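Local coordinates for neural cell adhesion molecule 1, 140 kDa isoform (Homo sapiens, PDB 2E3V), which probably helps neural cells adhere to one another, contributing here its first fibronectin type III domain to the receptor's extracellular region, at residues Ile38-Ala43 and Trp57-Glu62. Residues are numbered along the deposited sequence; the frame is centred on the assembly and turned at random.
Sequences ILKYKA and WYDAKE
W57 lays one face of its indole on the side chain of K42: K42 CB sits 3.9 Å from the centroid of the six-membered ring and 4° off its normal, a CH-pi contact. K42, with CG anti to the backbone N (chi1 -174°) and extended beyond, carries its methylenes across that face, K42 CD reaching W57 CZ2 at 3.5 Å. At the indole edge, near the ring plane, K40 CB meets W57 CE3 at 3.7 Å. The Y41 ring, on the other side of the sheet, takes I38 CG2 over one face and A60 obliquely at CE2, while its ring meets that of F27. Beside it, Y58 CE2 touches A43 CB (3.6 Å), and its hydroxyl is hydrogen-bonded to T70 O of the facing sheet.

Y41 and Y58 form an antiparallel hydrogen-bonded pair; Y41 N to Y58 O is 2.8 Å and nearly straight (167°). Beyond it the strand 54-59 ends, and A60 N gives a 3.0 Å bond to L39 O, approaching from above the carbonyl plane. Both L39 and K40 pair by backbone hydrogen bonds with the single residue L87 on the neighbouring strand 79-88, a classic beta bulge. D59 N-caps the helix 60-64: OD2 accepts from E62 N, while OD1 takes a 3.0 Å salt bridge from K40 NZ on its anti lone pair and a water hydrogen bond. That water also donates to L39 O and accepts from K61 N.

This hairpin edge of the fibronectin type III sandwich thus pairs an aromatic-lysine surface with a tyrosine-lined inner face, and the K40 ammonium and the helix N-terminus probably favour a charged D59 carboxylate.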
ATOM      1  N   ILE A  38       2.891   8.132  13.914  1.00 40.05           N
ATOM      2  CA  ILE A  38       2.357   8.127  12.554  1.00 38.99           C
ATOM      3  C   ILE A  38       0.841   8.083  12.693  1.00 37.92           C
ATOM      4  O   ILE A  38       0.313   7.301  13.482  1.00 37.76           O
ATOM      5  CB  ILE A  38       2.892   6.932  11.747  1.00 39.25           C
ATOM      6  CG1 ILE A  38       4.407   7.084  11.584  1.00 39.61           C
ATOM      7  CG2 ILE A  38       2.196   6.825  10.386  1.00 38.12           C
ATOM      8  CD1 ILE A  38       5.057   5.955  10.882  1.00 42.09           C
ATOM      9  N   LEU A  39       0.148   8.942  11.954  1.00 37.00           N
ATOM     10  CA  LEU A  39      -1.304   9.034  12.067  1.00 36.05           C
ATOM     11  C   LEU A  39      -2.025   8.191  11.027  1.00 35.42           C
ATOM     12  O   LEU A  39      -2.974   7.481  11.348  1.00 34.87           O
ATOM     13  CB  LEU A  39      -1.760  10.496  11.979  1.00 36.64           C
ATOM     14  CG  LEU A  39      -1.154  11.450  13.020  1.00 36.79           C
ATOM     15  CD1 LEU A  39      -1.688  12.852  12.787  1.00 37.26           C
ATOM     16  CD2 LEU A  39      -1.438  10.999  14.447  1.00 37.73           C
ATOM     17  N   LYS A  40      -1.558   8.266   9.785  1.00 34.92           N
ATOM     18  CA  LYS A  40      -2.185   7.570   8.678  1.00 34.82           C
ATOM     19  C   LYS A  40      -1.147   7.120   7.661  1.00 35.01           C
ATOM     20  O   LYS A  40       0.003   7.556   7.703  1.00 34.51           O
ATOM     21  CB  LYS A  40      -3.157   8.515   7.953  1.00 34.41           C
ATOM     22  CG  LYS A  40      -4.195   9.217   8.828  1.00 34.94           C
ATOM     23  CD  LYS A  40      -5.248   8.258   9.345  1.00 33.86           C
ATOM     24  CE  LYS A  40      -6.220   8.982  10.264  1.00 34.46           C
ATOM     25  NZ  LYS A  40      -7.300   8.069  10.722  1.00 34.44           N
ATOM     26  N   TYR A  41      -1.578   6.258   6.742  1.00 35.13           N
ATOM     27  CA  TYR A  41      -0.774   5.877   5.584  1.00 35.64           C
ATOM     28  C   TYR A  41      -1.606   6.151   4.350  1.00 35.35           C
ATOM     29  O   TYR A  41      -2.834   6.064   4.389  1.00 35.25           O
ATOM     30  CB  TYR A  41      -0.392   4.392   5.599  1.00 35.68           C
ATOM     31  CG  TYR A  41       0.539   4.030   6.719  1.00 36.42           C
ATOM     32  CD1 TYR A  41       1.916   4.207   6.583  1.00 36.00           C
ATOM     33  CD2 TYR A  41       0.049   3.518   7.913  1.00 36.58           C
ATOM     34  CE1 TYR A  41       2.783   3.882   7.619  1.00 37.25           C
ATOM     35  CE2 TYR A  41       0.904   3.193   8.954  1.00 37.34           C
ATOM     36  CZ  TYR A  41       2.266   3.379   8.796  1.00 37.40           C
ATOM     37  OH  TYR A  41       3.117   3.059   9.813  1.00 37.96           O
ATOM     38  N   LYS A  42      -0.927   6.504   3.269  1.00 35.53           N
ATOM     39  CA  LYS A  42      -1.578   6.692   1.987  1.00 35.84           C
ATOM     40  C   LYS A  42      -0.903   5.756   1.002  1.00 36.33           C
ATOM     41  O   LYS A  42       0.322   5.805   0.814  1.00 36.91           O
ATOM     42  CB  LYS A  42      -1.485   8.143   1.520  1.00 36.23           C
ATOM     43  CG  LYS A  42      -2.296   8.417   0.239  1.00 35.57           C
ATOM     44  CD  LYS A  42      -2.248   9.876  -0.154  1.00 37.37           C
ATOM     45  CE  LYS A  42      -3.177  10.138  -1.321  1.00 38.27           C
ATOM     46  NZ  LYS A  42      -3.206  11.572  -1.770  1.00 40.54           N
ATOM     47  N   ALA A  43      -1.700   4.869   0.423  1.00 36.02           N
ATOM     48  CA  ALA A  43      -1.234   3.954  -0.601  1.00 35.76           C
ATOM     49  C   ALA A  43      -1.630   4.490  -1.968  1.00 35.76           C
ATOM     50  O   ALA A  43      -2.685   5.116  -2.122  1.00 34.70           O
ATOM     51  CB  ALA A  43      -1.835   2.588  -0.397  1.00 36.36           C
ATOM     52  N   TRP A  57      -6.530   6.067   1.733  1.00 33.73           N
ATOM     53  CA  TRP A  57      -5.964   6.344   3.047  1.00 33.62           C
ATOM     54  C   TRP A  57      -6.281   5.217   4.018  1.00 33.15           C
ATOM     55  O   TRP A  57      -7.327   4.557   3.914  1.00 32.34           O
ATOM     56  CB  TRP A  57      -6.522   7.659   3.584  1.00 33.89           C
ATOM     57  CG  TRP A  57      -5.965   8.868   2.916  1.00 34.34           C
ATOM     58  CD1 TRP A  57      -6.433   9.475   1.781  1.00 35.18           C
ATOM     59  CD2 TRP A  57      -4.839   9.636   3.350  1.00 34.45           C
ATOM     60  NE1 TRP A  57      -5.664  10.579   1.484  1.00 34.68           N
ATOM     61  CE2 TRP A  57      -4.679  10.699   2.430  1.00 35.35           C
ATOM     62  CE3 TRP A  57      -3.941   9.525   4.431  1.00 34.80           C
ATOM     63  CZ2 TRP A  57      -3.660  11.652   2.556  1.00 34.47           C
ATOM     64  CZ3 TRP A  57      -2.934  10.474   4.554  1.00 34.86           C
ATOM     65  CH2 TRP A  57      -2.806  11.525   3.622  1.00 34.77           C
ATOM     66  N   TYR A  58      -5.393   5.044   4.993  1.00 32.75           N
ATOM     67  CA  TYR A  58      -5.495   3.980   5.973  1.00 33.22           C
ATOM     68  C   TYR A  58      -5.080   4.505   7.331  1.00 33.74           C
ATOM     69  O   TYR A  58      -4.102   5.240   7.441  1.00 32.95           O
ATOM     70  CB  TYR A  58      -4.543   2.827   5.604  1.00 33.36           C
ATOM     71  CG  TYR A  58      -4.841   2.207   4.264  1.00 33.67           C
ATOM     72  CD1 TYR A  58      -5.713   1.118   4.161  1.00 34.10           C
ATOM     73  CD2 TYR A  58      -4.281   2.726   3.096  1.00 34.97           C
ATOM     74  CE1 TYR A  58      -5.999   0.556   2.933  1.00 35.80           C
ATOM     75  CE2 TYR A  58      -4.574   2.181   1.859  1.00 34.45           C
ATOM     76  CZ  TYR A  58      -5.431   1.092   1.783  1.00 33.88           C
ATOM     77  OH  TYR A  58      -5.712   0.532   0.559  1.00 34.59           O
ATOM     78  N   ASP A  59      -5.830   4.120   8.356  1.00 33.97           N
ATOM     79  CA  ASP A  59      -5.515   4.506   9.705  1.00 35.18           C
ATOM     80  C   ASP A  59      -4.234   3.794  10.132  1.00 35.25           C
ATOM     81  O   ASP A  59      -4.079   2.594   9.880  1.00 35.47           O
ATOM     82  CB  ASP A  59      -6.645   4.137  10.651  1.00 35.03           C
ATOM     83  CG  ASP A  59      -6.356   4.569  12.063  1.00 36.68           C
ATOM     84  OD1 ASP A  59      -6.277   5.798  12.303  1.00 38.35           O
ATOM     85  OD2 ASP A  59      -6.196   3.678  12.923  1.00 36.33           O
ATOM     86  N   ALA A  60      -3.318   4.533  10.755  1.00 35.80           N
ATOM     87  CA  ALA A  60      -2.032   3.947  11.166  1.00 36.41           C
ATOM     88  C   ALA A  60      -2.193   2.906  12.267  1.00 37.05           C
ATOM     89  O   ALA A  60      -1.542   1.867  12.231  1.00 37.06           O
ATOM     90  CB  ALA A  60      -1.035   5.019  11.599  1.00 36.45           C
ATOM     91  N   LYS A  61      -3.054   3.178  13.240  1.00 37.53           N
ATOM     92  CA  LYS A  61      -3.228   2.249  14.361  1.00 38.17           C
ATOM     93  C   LYS A  61      -3.665   0.885  13.824  1.00 37.98           C
ATOM     94  O   LYS A  61      -3.089  -0.144  14.163  1.00 37.75           O
ATOM     95  CB  LYS A  61      -4.248   2.790  15.371  1.00 38.57           C
ATOM     96  CG  LYS A  61      -4.189   2.122  16.722  1.00 41.55           C
ATOM     97  CD  LYS A  61      -5.386   2.494  17.580  1.00 45.07           C
ATOM     98  CE  LYS A  61      -5.056   2.368  19.059  1.00 47.37           C
ATOM     99  NZ  LYS A  61      -4.377   1.086  19.402  1.00 49.87           N
ATOM    100  N   GLU A  62      -4.664   0.887  12.949  1.00 38.14           N
ATOM    101  CA  GLU A  62      -5.141  -0.350  12.345  1.00 38.46           C
ATOM    102  C   GLU A  62      -4.085  -1.044  11.487  1.00 37.72           C
ATOM    103  O   GLU A  62      -3.961  -2.272  11.518  1.00 38.18           O
ATOM    104  CB  GLU A  62      -6.397  -0.087  11.520  1.00 39.37           C
ATOM    105  CG  GLU A  62      -6.764  -1.250  10.616  1.00 42.76           C
ATOM    106  CD  GLU A  62      -8.238  -1.330  10.343  1.00 46.15           C
ATOM    107  OE1 GLU A  62      -9.029  -1.119  11.287  1.00 50.82           O
ATOM    108  OE2 GLU A  62      -8.598  -1.642   9.198  1.00 45.99           O
TER
HETATM  109  O   HOH W   1      -4.171   6.004  13.786  1.00 41.66           O